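Local coordinates for scarecrow-like protein 3 (Arabidopsis thaliana, PDB 6KPB) that probably acts as a transcription factor in plant development and binds zinc finger proteins of the IDD family, among them JACKDAW/IDD10, at residues 142-147 against 446-451; 151-156 against 347-352; 372-377 against 472-477; 378-383 against 467-472. All blocks are in the same frame, centred on the assembly; numbering follows the deposited sequence.

Interaction 1: residues 142-147 against 446-451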
loop_
_atom_site.group_PDB
_atom_site.type_symbol
_atom_site.label_atom_id
_atom_site.label_comp_id
_atom_site.label_asym_id
_atom_site.label_seq_id
_atom_site.Cartn_x
_atom_site.Cartn_y
_atom_site.Cartn_z
ATOM N N MET A 142 18.815 -1.084 -15.508
ATOM C CA MET A 142 18.080 -0.796 -16.733
ATOM C C MET A 142 18.496 0.518 -17.381
ATOM O O MET A 142 18.217 0.722 -18.569
ATOM C CB MET A 142 16.573 -0.780 -16.453
ATOM C CG MET A 142 16.055 -2.068 -15.828
ATOM S SD MET A 142 14.302 -2.007 -15.420
ATOM C CE MET A 142 13.583 -2.169 -17.052
ATOM N N PHE A 143 19.158 1.404 -16.639
ATOM C CA PHE A 143 19.654 2.664 -17.163
ATOM C C PHE A 143 21.158 2.771 -16.940
ATOM O O PHE A 143 21.684 2.224 -15.967
ATOM C CB PHE A 143 18.957 3.859 -16.497
ATOM C CG PHE A 143 17.493 3.960 -16.817
ATOM C CD1 PHE A 143 16.556 3.282 -16.057
ATOM C CD2 PHE A 143 17.055 4.737 -17.876
ATOM C CE1 PHE A 143 15.209 3.374 -16.349
ATOM C CE2 PHE A 143 15.709 4.833 -18.175
ATOM C CZ PHE A 143 14.785 4.151 -17.410
ATOM N N PRO A 144 21.874 3.455 -17.829
ATOM C CA PRO A 144 23.317 3.661 -17.646
ATOM C C PRO A 144 23.685 4.903 -16.848
ATOM O O PRO A 144 24.869 5.249 -16.801
ATOM C CB PRO A 144 23.804 3.800 -19.093
ATOM C CG PRO A 144 22.675 4.509 -19.767
ATOM C CD PRO A 144 21.402 4.011 -19.111
ATOM N N ILE A 145 22.708 5.572 -16.230
ATOM C CA ILE A 145 22.969 6.849 -15.570
ATOM C C ILE A 145 23.973 6.671 -14.439
ATOM O O ILE A 145 24.994 7.365 -14.375
ATOM C CB ILE A 145 21.656 7.463 -15.054
ATOM C CG1 ILE A 145 20.632 7.588 -16.187
ATOM C CG2 ILE A 145 21.929 8.801 -14.391
ATOM C CD1 ILE A 145 21.105 8.409 -17.361
ATOM N N LEU A 146 23.695 5.737 -13.529
ATOM C CA LEU A 146 24.526 5.592 -12.339
ATOM C C LEU A 146 25.895 5.012 -12.676
ATOM O O LEU A 146 26.902 5.402 -12.072
ATOM C CB LEU A 146 23.808 4.723 -11.307
ATOM C CG LEU A 146 22.646 5.408 -10.585
ATOM C CD1 LEU A 146 21.964 4.446 -9.630
ATOM C CD2 LEU A 146 23.146 6.634 -9.839
ATOM N N LYS A 147 25.955 4.082 -13.632
ATOM C CA LYS A 147 27.241 3.514 -14.026
ATOM C C LYS A 147 28.171 4.587 -14.581
ATOM O O LYS A 147 29.368 4.602 -14.271
ATOM C CB LYS A 147 27.035 2.403 -15.056
ATOM C CG LYS A 147 26.350 1.153 -14.521
ATOM C CD LYS A 147 25.937 0.242 -15.670
ATOM C CE LYS A 147 25.135 -0.963 -15.192
ATOM N NZ LYS A 147 26.007 -2.116 -14.839
ATOM N N ARG A 446 32.365 4.677 -24.050
ATOM C CA ARG A 446 32.466 3.253 -24.362
ATOM C C ARG A 446 31.475 2.433 -23.550
ATOM O O ARG A 446 30.944 1.433 -24.045
ATOM C CB ARG A 446 33.889 2.760 -24.110
ATOM C CG ARG A 446 34.884 3.150 -25.186
ATOM C CD ARG A 446 36.315 2.981 -24.703
ATOM N NE ARG A 446 37.278 3.162 -25.785
ATOM C CZ ARG A 446 38.571 3.410 -25.601
ATOM N NH1 ARG A 446 39.059 3.519 -24.372
ATOM N NH2 ARG A 446 39.376 3.558 -26.645
ATOM N N LEU A 447 31.222 2.836 -22.303
ATOM C CA LEU A 447 30.186 2.187 -21.509
ATOM C C LEU A 447 28.834 2.267 -22.207
ATOM O O LEU A 447 28.055 1.308 -22.178
ATOM C CB LEU A 447 30.113 2.832 -20.126
ATOM C CG LEU A 447 29.695 1.977 -18.931
ATOM C CD1 LEU A 447 30.792 0.986 -18.590
ATOM C CD2 LEU A 447 29.391 2.868 -17.741
ATOM N N LEU A 448 28.541 3.400 -22.850
ATOM C CA LEU A 448 27.275 3.552 -23.560
ATOM C C LEU A 448 27.191 2.669 -24.798
ATOM O O LEU A 448 26.091 2.469 -25.327
ATOM C CB LEU A 448 27.062 5.016 -23.951
ATOM C CG LEU A 448 26.742 5.998 -22.825
ATOM C CD1 LEU A 448 26.720 7.421 -23.342
ATOM C CD2 LEU A 448 25.408 5.645 -22.206
ATOM N N GLN A 449 28.317 2.146 -25.275
ATOM C CA GLN A 449 28.313 1.166 -26.352
ATOM C C GLN A 449 27.931 -0.225 -25.868
ATOM O O GLN A 449 28.007 -1.182 -26.645
ATOM C CB GLN A 449 29.685 1.122 -27.034
ATOM N N GLY A 450 27.521 -0.351 -24.604
ATOM C CA GLY A 450 27.107 -1.620 -24.058
ATOM C C GLY A 450 25.734 -2.044 -24.540
ATOM O O GLY A 450 25.027 -1.321 -25.245
ATOM N N CYS A 451 25.354 -3.254 -24.138
ATOM C CA CYS A 451 24.094 -3.838 -24.577
ATOM C C CYS A 451 22.922 -3.034 -24.024
ATOM O O CYS A 451 22.791 -2.867 -22.807
ATOM C CB CYS A 451 24.007 -5.296 -24.128
ATOM S SG CYS A 451 22.588 -6.208 -24.785
#
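Pro-144 and Lys-147 meet Leu-448 and Leu-447 in a small apolar contact, partly buried, where the start of helix 145-160 faces the last turn of helix 438-448. It joins the predicted VHIID and SAW regions of the GRAS domain, nearly 300 residues apart in the chain. The backbones come closest at Pro-144 and Leu-448, whose CA atoms lie 7.1 Å apart, and side chains bridge that gap. Pro-144 occupies the N-cap position of helix 145-160 and presents the CB-CG side of its ring. Leu-448 comes to it at about a right angle and touches with one methyl, CD2, which lies 3.8 Å from Pro-144 CG and 4.0 Å from Pro-144 CB. Leu-447, next to it, uses its own CD2, 3.6 Å from Lys-147 CB, one turn beyond Pro-144, and also against the backbone carbonyl carbon of Lys-147. The lysine takes part through the root of its side chain and that carbonyl carbon; CG lies anti to the carbonyl carbon (chi1 -68°), and the end of the chain, bent at its last torsion, leads away from the leucine. No hydrogen bond links the two segments. Toward the end of helix 438-448, Gln-449 N bonds to Arg-446 O and Gly-450 N to Leu-447 O. Pro-144 and Leu-448 also share a neighbour in Tyr-456 of strand 456-461, and Leu-448 reaches Ile-458 of the same strand, while Phe-453 of a loop touches Pro-144 and Phe-140 of helix 129-142 packs against Lys-147.

Interaction 2: residues 151-156 against 347-352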
loop_
_atom_site.group_PDB
_atom_site.type_symbol
_atom_site.label_atom_id
_atom_site.label_comp_id
_atom_site.label_asym_id
_atom_site.label_seq_id
_atom_site.Cartn_x
_atom_site.Cartn_y
_atom_site.Cartn_z
ATOM N N LEU A 151 31.516 5.832 -12.628
ATOM C CA LEU A 151 32.801 5.779 -13.318
ATOM C C LEU A 151 33.487 7.140 -13.302
ATOM O O LEU A 151 34.678 7.245 -12.986
ATOM C CB LEU A 151 32.600 5.287 -14.754
ATOM C CG LEU A 151 33.798 4.821 -15.589
ATOM C CD1 LEU A 151 33.306 3.956 -16.742
ATOM C CD2 LEU A 151 34.624 5.986 -16.128
ATOM N N LEU A 152 32.748 8.197 -13.646
ATOM C CA LEU A 152 33.346 9.526 -13.730
ATOM C C LEU A 152 33.774 10.037 -12.360
ATOM O O LEU A 152 34.856 10.619 -12.219
ATOM C CB LEU A 152 32.368 10.500 -14.385
ATOM C CG LEU A 152 32.130 10.306 -15.886
ATOM C CD1 LEU A 152 30.995 11.195 -16.384
ATOM C CD2 LEU A 152 33.414 10.579 -16.658
ATOM N N THR A 153 32.943 9.825 -11.336
ATOM C CA THR A 153 33.268 10.344 -10.011
ATOM C C THR A 153 34.408 9.561 -9.368
ATOM O O THR A 153 35.242 10.140 -8.663
ATOM C CB THR A 153 32.031 10.321 -9.113
ATOM O OG1 THR A 153 31.570 8.974 -8.967
ATOM C CG2 THR A 153 30.922 11.171 -9.713
ATOM N N ASN A 154 34.462 8.244 -9.596
ATOM C CA ASN A 154 35.568 7.456 -9.058
ATOM C C ASN A 154 36.898 7.872 -9.679
ATOM O O ASN A 154 37.919 7.931 -8.986
ATOM C CB ASN A 154 35.316 5.965 -9.278
ATOM C CG ASN A 154 34.241 5.412 -8.359
ATOM O OD1 ASN A 154 33.810 6.077 -7.417
ATOM N ND2 ASN A 154 33.810 4.184 -8.625
ATOM N N ARG A 155 36.903 8.164 -10.983
ATOM C CA ARG A 155 38.120 8.656 -11.624
ATOM C C ARG A 155 38.545 9.997 -11.040
ATOM O O ARG A 155 39.733 10.223 -10.781
ATOM C CB ARG A 155 37.908 8.774 -13.132
ATOM C CG ARG A 155 38.025 7.462 -13.889
ATOM C CD ARG A 155 39.482 7.088 -14.119
ATOM N NE ARG A 155 39.825 5.812 -13.500
ATOM C CZ ARG A 155 39.549 4.626 -14.033
ATOM N NH1 ARG A 155 38.916 4.552 -15.197
ATOM N NH2 ARG A 155 39.900 3.515 -13.402
ATOM N N ALA A 156 37.584 10.899 -10.821
ATOM C CA ALA A 156 37.908 12.199 -10.243
ATOM C C ALA A 156 38.458 12.052 -8.830
ATOM O O ALA A 156 39.369 12.787 -8.431
ATOM C CB ALA A 156 36.672 13.098 -10.251
ATOM N N VAL A 347 32.118 15.700 -5.942
ATOM C CA VAL A 347 31.528 15.245 -7.193
ATOM C C VAL A 347 30.014 15.301 -7.055
ATOM O O VAL A 347 29.449 14.797 -6.076
ATOM C CB VAL A 347 32.019 13.836 -7.569
ATOM C CG1 VAL A 347 33.503 13.878 -7.904
ATOM C CG2 VAL A 347 31.773 12.855 -6.442
ATOM N N VAL A 348 29.360 15.936 -8.023
ATOM C CA VAL A 348 27.928 16.204 -7.969
ATOM C C VAL A 348 27.272 15.579 -9.190
ATOM O O VAL A 348 27.662 15.868 -10.329
ATOM C CB VAL A 348 27.633 17.711 -7.908
ATOM C CG1 VAL A 348 26.133 17.950 -7.876
ATOM C CG2 VAL A 348 28.312 18.342 -6.698
ATOM N N THR A 349 26.278 14.727 -8.952
ATOM C CA THR A 349 25.427 14.185 -10.003
ATOM C C THR A 349 24.010 14.679 -9.753
ATOM O O THR A 349 23.446 14.436 -8.681
ATOM C CB THR A 349 25.472 12.656 -10.032
ATOM O OG1 THR A 349 26.809 12.221 -10.309
ATOM C CG2 THR A 349 24.541 12.118 -11.108
ATOM N N GLU A 350 23.443 15.377 -10.735
ATOM C CA GLU A 350 22.140 16.004 -10.582
ATOM C C GLU A 350 21.336 15.848 -11.863
ATOM O O GLU A 350 21.893 15.680 -12.952
ATOM C CB GLU A 350 22.268 17.494 -10.234
ATOM C CG GLU A 350 22.322 17.786 -8.749
ATOM C CD GLU A 350 21.033 17.415 -8.044
ATOM O OE1 GLU A 350 21.095 16.990 -6.871
ATOM O OE2 GLU A 350 19.959 17.543 -8.668
ATOM N N GLN A 351 20.014 15.906 -11.717
ATOM C CA GLN A 351 19.148 16.027 -12.880
ATOM C C GLN A 351 19.461 17.322 -13.618
ATOM O O GLN A 351 19.784 18.343 -13.005
ATOM C CB GLN A 351 17.673 16.005 -12.469
ATOM C CG GLN A 351 17.111 14.628 -12.146
ATOM C CD GLN A 351 17.292 14.247 -10.691
ATOM O OE1 GLN A 351 18.050 14.885 -9.959
ATOM N NE2 GLN A 351 16.591 13.206 -10.263
ATOM N N ASP A 352 19.371 17.276 -14.942
ATOM C CA ASP A 352 19.655 18.434 -15.778
ATOM C C ASP A 352 18.374 18.861 -16.488
ATOM O O ASP A 352 18.240 18.740 -17.708
ATOM C CB ASP A 352 20.768 18.122 -16.776
ATOM C CG ASP A 352 21.455 19.373 -17.285
ATOM O OD1 ASP A 352 20.853 20.462 -17.187
ATOM O OD2 ASP A 352 22.607 19.273 -17.756
#
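Thr-153 lies against Val-347 at a slant, its CB and methyl applied to the branch point and one arm of the valine. Thr-153 CG2 is 3.6 Å from Val-347 CB, and Thr-153 CB is 3.7 Å from Val-347 CG2. The other arm, Val-347 CG1, lies anti to the carbonyl carbon (chi1 -67°), which carries it to Ala-156 one helical turn on; Ala-156 CB stands 4.0 Å from Val-347 CG1. The valine is thus spread between two residues on the same side of helix 145-160. Thr-349, two places along the strand and on the same side of the sheet, approaches more loosely, its OG1 4.3 Å from Thr-153 CG2. The helix segment runs almost antiparallel to the strand (168°), their axes 9.1 Å apart. Such packing of a helix along a central strand is in keeping with the Rossmann-like core of the GRAS domain; strand 345-351 lies between the parallel strand 251-257 and the antiparallel strand 472-482. An alanine in place of Val-347 would remove both methyl arms and is likely to leave a gap between the strand and Thr-153 and Ala-156 on the helix. The hydroxyls of this buried layer find partners on the helix: Thr-153 OG1 bonds to the backbone carbonyls of Ser-149 and Tyr-150, and Thr-349 OG1 hydrogen-bonds with Ser-149 OG. With its oxygen turned back to its own helix, Thr-153 can offer carbon to the valine, and the contact between the segments rests on van der Waals packing.

Interaction 3: residues 372-377 against 472-477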
loop_
_atom_site.group_PDB
_atom_site.type_symbol
_atom_site.label_atom_id
_atom_site.label_comp_id
_atom_site.label_asym_id
_atom_site.label_seq_id
_atom_site.Cartn_x
_atom_site.Cartn_y
_atom_site.Cartn_z
ATOM N N ALA A 372 8.961 12.217 -20.880
ATOM C CA ALA A 372 8.663 11.575 -22.155
ATOM C C ALA A 372 9.907 10.908 -22.721
ATOM O O ALA A 372 9.831 9.820 -23.304
ATOM C CB ALA A 372 8.101 12.590 -23.151
ATOM N N ALA A 373 11.066 11.546 -22.549
ATOM C CA ALA A 373 12.321 10.940 -22.976
ATOM C C ALA A 373 12.664 9.727 -22.120
ATOM O O ALA A 373 13.022 8.666 -22.643
ATOM C CB ALA A 373 13.445 11.975 -22.926
ATOM N N LEU A 374 12.555 9.865 -20.794
ATOM C CA LEU A 374 12.868 8.750 -19.904
ATOM C C LEU A 374 11.931 7.572 -20.139
ATOM O O LEU A 374 12.373 6.419 -20.197
ATOM C CB LEU A 374 12.806 9.208 -18.448
ATOM C CG LEU A 374 13.993 10.047 -17.972
ATOM C CD1 LEU A 374 13.672 10.739 -16.659
ATOM C CD2 LEU A 374 15.232 9.173 -17.832
ATOM N N PHE A 375 10.630 7.840 -20.281
ATOM C CA PHE A 375 9.691 6.781 -20.632
ATOM C C PHE A 375 9.923 6.249 -22.038
ATOM O O PHE A 375 9.470 5.143 -22.351
ATOM C CB PHE A 375 8.252 7.284 -20.501
ATOM C CG PHE A 375 7.711 7.231 -19.099
ATOM C CD1 PHE A 375 8.276 7.997 -18.090
ATOM C CD2 PHE A 375 6.625 6.425 -18.792
ATOM C CE1 PHE A 375 7.774 7.953 -16.803
ATOM C CE2 PHE A 375 6.121 6.377 -17.507
ATOM C CZ PHE A 375 6.695 7.143 -16.511
ATOM N N ASP A 376 10.614 7.007 -22.892
ATOM C CA ASP A 376 10.856 6.548 -24.255
ATOM C C ASP A 376 11.937 5.473 -24.290
ATOM O O ASP A 376 11.837 4.515 -25.066
ATOM C CB ASP A 376 11.239 7.731 -25.146
ATOM C CG ASP A 376 10.935 7.485 -26.613
ATOM O OD1 ASP A 376 11.171 6.360 -27.099
ATOM O OD2 ASP A 376 10.460 8.426 -27.283
ATOM N N CYS A 377 12.976 5.613 -23.458
ATOM C CA CYS A 377 14.015 4.589 -23.382
ATOM C C CYS A 377 13.411 3.223 -23.082
ATOM O O CYS A 377 13.670 2.245 -23.792
ATOM C CB CYS A 377 15.045 4.948 -22.307
ATOM S SG CYS A 377 15.489 6.688 -22.188
ATOM N N ARG A 472 17.817 14.917 -25.649
ATOM C CA ARG A 472 17.257 15.473 -24.424
ATOM C C ARG A 472 18.233 15.293 -23.271
ATOM O O ARG A 472 18.599 14.151 -22.958
ATOM C CB ARG A 472 15.937 14.801 -24.091
ATOM C CG ARG A 472 15.230 15.393 -22.885
ATOM C CD ARG A 472 14.649 16.758 -23.207
ATOM N NE ARG A 472 14.070 17.398 -22.029
ATOM C CZ ARG A 472 13.354 18.517 -22.064
ATOM N NH1 ARG A 472 13.120 19.120 -23.220
ATOM N NH2 ARG A 472 12.867 19.028 -20.942
ATOM N N PRO A 473 18.676 16.367 -22.618
ATOM C CA PRO A 473 19.528 16.206 -21.434
ATOM C C PRO A 473 18.757 15.584 -20.280
ATOM O O PRO A 473 17.571 15.856 -20.081
ATOM C CB PRO A 473 19.958 17.642 -21.105
ATOM C CG PRO A 473 19.715 18.421 -22.361
ATOM C CD PRO A 473 18.531 17.777 -23.009
ATOM N N LEU A 474 19.448 14.743 -19.514
ATOM C CA LEU A 474 18.843 14.039 -18.389
ATOM C C LEU A 474 19.575 14.285 -17.081
ATOM O O LEU A 474 18.944 14.671 -16.089
ATOM C CB LEU A 474 18.786 12.531 -18.680
ATOM C CG LEU A 474 17.919 12.090 -19.860
ATOM C CD1 LEU A 474 17.980 10.581 -20.025
ATOM C CD2 LEU A 474 16.481 12.559 -19.683
ATOM N N TYR A 475 20.887 14.066 -17.040
ATOM C CA TYR A 475 21.652 14.226 -15.814
ATOM C C TYR A 475 23.001 14.852 -16.133
ATOM O O TYR A 475 23.511 14.740 -17.251
ATOM C CB TYR A 475 21.869 12.890 -15.093
ATOM C CG TYR A 475 20.600 12.171 -14.704
ATOM C CD1 TYR A 475 19.954 11.331 -15.601
ATOM C CD2 TYR A 475 20.056 12.320 -13.436
ATOM C CE1 TYR A 475 18.797 10.665 -15.248
ATOM C CE2 TYR A 475 18.899 11.658 -13.073
ATOM C CZ TYR A 475 18.275 10.832 -13.982
ATOM O OH TYR A 475 17.122 10.173 -13.621
ATOM N N SER A 476 23.578 15.505 -15.128
ATOM C CA SER A 476 24.894 16.112 -15.233
ATOM C C SER A 476 25.817 15.542 -14.162
ATOM O O SER A 476 25.367 15.109 -13.097
ATOM C CB SER A 476 24.818 17.640 -15.099
ATOM O OG SER A 476 24.302 18.025 -13.836
ATOM N N VAL A 477 27.115 15.529 -14.464
ATOM C CA VAL A 477 28.149 15.107 -13.526
ATOM C C VAL A 477 29.248 16.161 -13.533
ATOM O O VAL A 477 29.742 16.537 -14.601
ATOM C CB VAL A 477 28.728 13.723 -13.880
ATOM C CG1 VAL A 477 29.753 13.293 -12.842
ATOM C CG2 VAL A 477 27.614 12.689 -13.995
#
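Leu-474 packs on Leu-374 and Ala-373 from within a classic beta bulge, in which it and Tyr-475 both face Ile-467 on the neighbouring strand. Its psi of -53° departs from regular strand values as the bulge requires. The strand segment crosses helix segment 372-377 at nearly a right angle (-86°), the axes 9.7 Å apart, so few residues can touch. The two leucines slide past each other in opposite directions: Leu-374 CD2 is 3.8 Å from Leu-474 CD1, and Leu-374 CG is 3.9 Å from Leu-474 CD2. Ala-373 CB lies 3.9 Å from Arg-472 CG, on the aliphatic part of the arginine. That chain leaves with CG anti to the backbone nitrogen (chi1 -176°) and then bends, and its guanidinium is held elsewhere on helix 360-381, NH2 bonding to Thr-370 OG1 and forming a salt bridge with Glu-366. Asp-376, close by on the same helix, hydrogen-bonds a polar side chain of the bound peptide, and Ala-372 packs on an apolar one. Trp-469 of strand 464-469 touches Ala-373, Cys-377 and Leu-474, while Tyr-475 lies on Ile-145 of helix 145-160, and Leu-474 and Ser-476 pair through their backbones with Asp-352 and Glu-350, at the end of strand 345-351.

Interaction 4: residues 378-383 against 467-472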
loop_
_atom_site.group_PDB
_atom_site.type_symbol
_atom_site.label_atom_id
_atom_site.label_comp_id
_atom_site.label_asym_id
_atom_site.label_seq_id
_atom_site.Cartn_x
_atom_site.Cartn_y
_atom_site.Cartn_z
ATOM N N LEU A 378 12.595 3.146 -22.029
ATOM C CA LEU A 378 12.002 1.872 -21.638
ATOM C C LEU A 378 11.126 1.303 -22.744
ATOM O O LEU A 378 11.077 0.083 -22.940
ATOM C CB LEU A 378 11.198 2.048 -20.351
ATOM C CG LEU A 378 12.033 2.361 -19.110
ATOM C CD1 LEU A 378 11.149 2.773 -17.947
ATOM C CD2 LEU A 378 12.879 1.155 -18.738
ATOM N N GLU A 379 10.433 2.171 -23.485
ATOM C CA GLU A 379 9.553 1.692 -24.547
ATOM C C GLU A 379 10.344 1.046 -25.678
ATOM O O GLU A 379 9.919 0.030 -26.237
ATOM C CB GLU A 379 8.697 2.843 -25.077
ATOM C CG GLU A 379 7.788 2.471 -26.240
ATOM C CD GLU A 379 6.742 1.434 -25.869
ATOM O OE1 GLU A 379 6.281 0.704 -26.772
ATOM O OE2 GLU A 379 6.379 1.348 -24.676
ATOM N N THR A 380 11.502 1.612 -26.022
ATOM C CA THR A 380 12.303 1.069 -27.110
ATOM C C THR A 380 13.141 -0.134 -26.697
ATOM O O THR A 380 13.778 -0.744 -27.562
ATOM C CB THR A 380 13.233 2.145 -27.681
ATOM O OG1 THR A 380 14.267 2.439 -26.733
ATOM C CG2 THR A 380 12.458 3.415 -27.988
ATOM N N LYS A 381 13.156 -0.494 -25.415
ATOM C CA LYS A 381 14.098 -1.500 -24.940
ATOM C C LYS A 381 13.428 -2.635 -24.175
ATOM O O LYS A 381 13.876 -3.783 -24.248
ATOM C CB LYS A 381 15.160 -0.841 -24.057
ATOM C CG LYS A 381 15.987 0.221 -24.765
ATOM C CD LYS A 381 16.887 0.959 -23.785
ATOM C CE LYS A 381 17.683 2.054 -24.480
ATOM N NZ LYS A 381 18.660 1.501 -25.459
ATOM N N VAL A 382 12.363 -2.332 -23.438
ATOM C CA VAL A 382 11.776 -3.285 -22.499
ATOM C C VAL A 382 10.315 -3.536 -22.865
ATOM O O VAL A 382 9.592 -2.585 -23.196
ATOM C CB VAL A 382 11.914 -2.777 -21.053
ATOM C CG1 VAL A 382 11.602 -3.876 -20.061
ATOM C CG2 VAL A 382 13.315 -2.234 -20.815
ATOM N N PRO A 383 9.841 -4.783 -22.827
ATOM C CA PRO A 383 8.451 -5.058 -23.214
ATOM C C PRO A 383 7.444 -4.358 -22.314
ATOM O O PRO A 383 7.705 -4.082 -21.141
ATOM C CB PRO A 383 8.344 -6.583 -23.083
ATOM C CG PRO A 383 9.738 -7.072 -23.235
ATOM C CD PRO A 383 10.607 -6.023 -22.613
ATOM N N ILE A 467 24.563 13.658 -19.500
ATOM C CA ILE A 467 24.052 12.395 -20.021
ATOM C C ILE A 467 22.712 12.662 -20.692
ATOM O O ILE A 467 21.757 13.098 -20.039
ATOM C CB ILE A 467 23.914 11.348 -18.907
ATOM C CG1 ILE A 467 25.218 11.237 -18.117
ATOM C CG2 ILE A 467 23.541 10.000 -19.496
ATOM C CD1 ILE A 467 25.131 10.315 -16.921
ATOM N N CYS A 468 22.637 12.400 -21.992
ATOM C CA CYS A 468 21.446 12.672 -22.779
ATOM C C CYS A 468 20.840 11.381 -23.309
ATOM O O CYS A 468 21.543 10.396 -23.553
ATOM C CB CYS A 468 21.761 13.594 -23.963
ATOM S SG CYS A 468 22.499 15.179 -23.529
ATOM N N TRP A 469 19.522 11.396 -23.479
ATOM C CA TRP A 469 18.812 10.408 -24.280
ATOM C C TRP A 469 18.385 11.094 -25.568
ATOM O O TRP A 469 17.662 12.096 -25.525
ATOM C CB TRP A 469 17.599 9.842 -23.543
ATOM C CG TRP A 469 16.686 9.058 -24.437
ATOM C CD1 TRP A 469 15.482 9.463 -24.935
ATOM C CD2 TRP A 469 16.913 7.742 -24.955
ATOM N NE1 TRP A 469 14.940 8.476 -25.723
ATOM C CE2 TRP A 469 15.798 7.409 -25.751
ATOM C CE3 TRP A 469 17.945 6.809 -24.816
ATOM C CZ2 TRP A 469 15.689 6.186 -26.409
ATOM C CZ3 TRP A 469 17.835 5.595 -25.470
ATOM C CH2 TRP A 469 16.715 5.295 -26.256
ATOM N N GLN A 470 18.836 10.558 -26.703
ATOM C CA GLN A 470 18.713 11.241 -27.984
ATOM C C GLN A 470 19.324 12.632 -27.867
ATOM O O GLN A 470 20.533 12.766 -27.654
ATOM C CB GLN A 470 17.250 11.316 -28.433
ATOM C CG GLN A 470 16.508 9.981 -28.412
ATOM C CD GLN A 470 16.964 9.025 -29.503
ATOM O OE1 GLN A 470 18.095 8.540 -29.493
ATOM N NE2 GLN A 470 16.075 8.746 -30.452
ATOM N N ASP A 471 18.501 13.672 -27.981
ATOM C CA ASP A 471 18.958 15.046 -27.816
ATOM C C ASP A 471 18.536 15.659 -26.488
ATOM O O ASP A 471 18.875 16.816 -26.223
ATOM C CB ASP A 471 18.441 15.918 -28.966
ATOM C CG ASP A 471 19.175 15.664 -30.270
ATOM O OD1 ASP A 471 20.099 14.823 -30.283
ATOM O OD2 ASP A 471 18.826 16.309 -31.281
ATOM N N ARG A 472 17.817 14.917 -25.649
ATOM C CA ARG A 472 17.257 15.473 -24.424
ATOM C C ARG A 472 18.233 15.293 -23.271
ATOM O O ARG A 472 18.599 14.151 -22.958
ATOM C CB ARG A 472 15.937 14.801 -24.091
ATOM C CG ARG A 472 15.230 15.393 -22.885
ATOM C CD ARG A 472 14.649 16.758 -23.207
ATOM N NE ARG A 472 14.070 17.398 -22.029
ATOM C CZ ARG A 472 13.354 18.517 -22.064
ATOM N NH1 ARG A 472 13.120 19.120 -23.220
ATOM N NH2 ARG A 472 12.867 19.028 -20.942
#
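Trp-469 ends strand 464-469 at the turn of a tight beta hairpin and sets the six-membered part of its indole against Thr-380 and Lys-381, late in the course of helix 360-381. Thr-380 OG1 comes to 3.8 Å from Trp-469 CH2, and Lys-381 CE to 3.7 Å from Trp-469 CZ3, both at a slant to the ring. The indole reaches them because its CG lies anti to the backbone nitrogen (chi1 167°). Strands 464-469 and 472-482 are joined here by a type II' turn from Trp-469 to Arg-472, in which Trp-469 N bonds to Arg-472 O and Arg-472 N to Trp-469 O. Gln-470, at the second position of the turn, folds back so that its CG rests 3.5 Å above one face of the indole, toward the rim. The polar ends of the helix residues have partners of their own: Thr-380 OG1 bonds to Cys-377 O, and Lys-381 NZ to the carbonyls of Gly-452 and Asp-454. An alanine at Trp-469 would take away the whole indole and is likely to open a gap beside Lys-381 CE and Thr-380 OG1, leaving both residues without this contact to the hairpin. Tyr-456 meets the same indole edge-to-face.

Interactions 2 and 3 are buried, whereas 1 and 4 are partly buried and include residues nearer solvent. Interactions 1 and 2 both use helix 145-160, its start against helix 438-448 and its middle against the sheet; 3 and 4 both use helix 360-381 and share Arg-472 on the hairpin. None has a hydrogen bond between its segments. Interaction 2 packs valine, threonine and alanine carbons, 3 leucines, an alanine and an arginine's aliphatic part; 1 sets proline and a lysine's root against leucines, 4 an indole against a hydroxyl and a lysine CE. Pairing of strands 345-351 and 472-482 ties 2 to 3, and Ile-145 of 1 touches Tyr-475 of 3 and Ile-467 of 4.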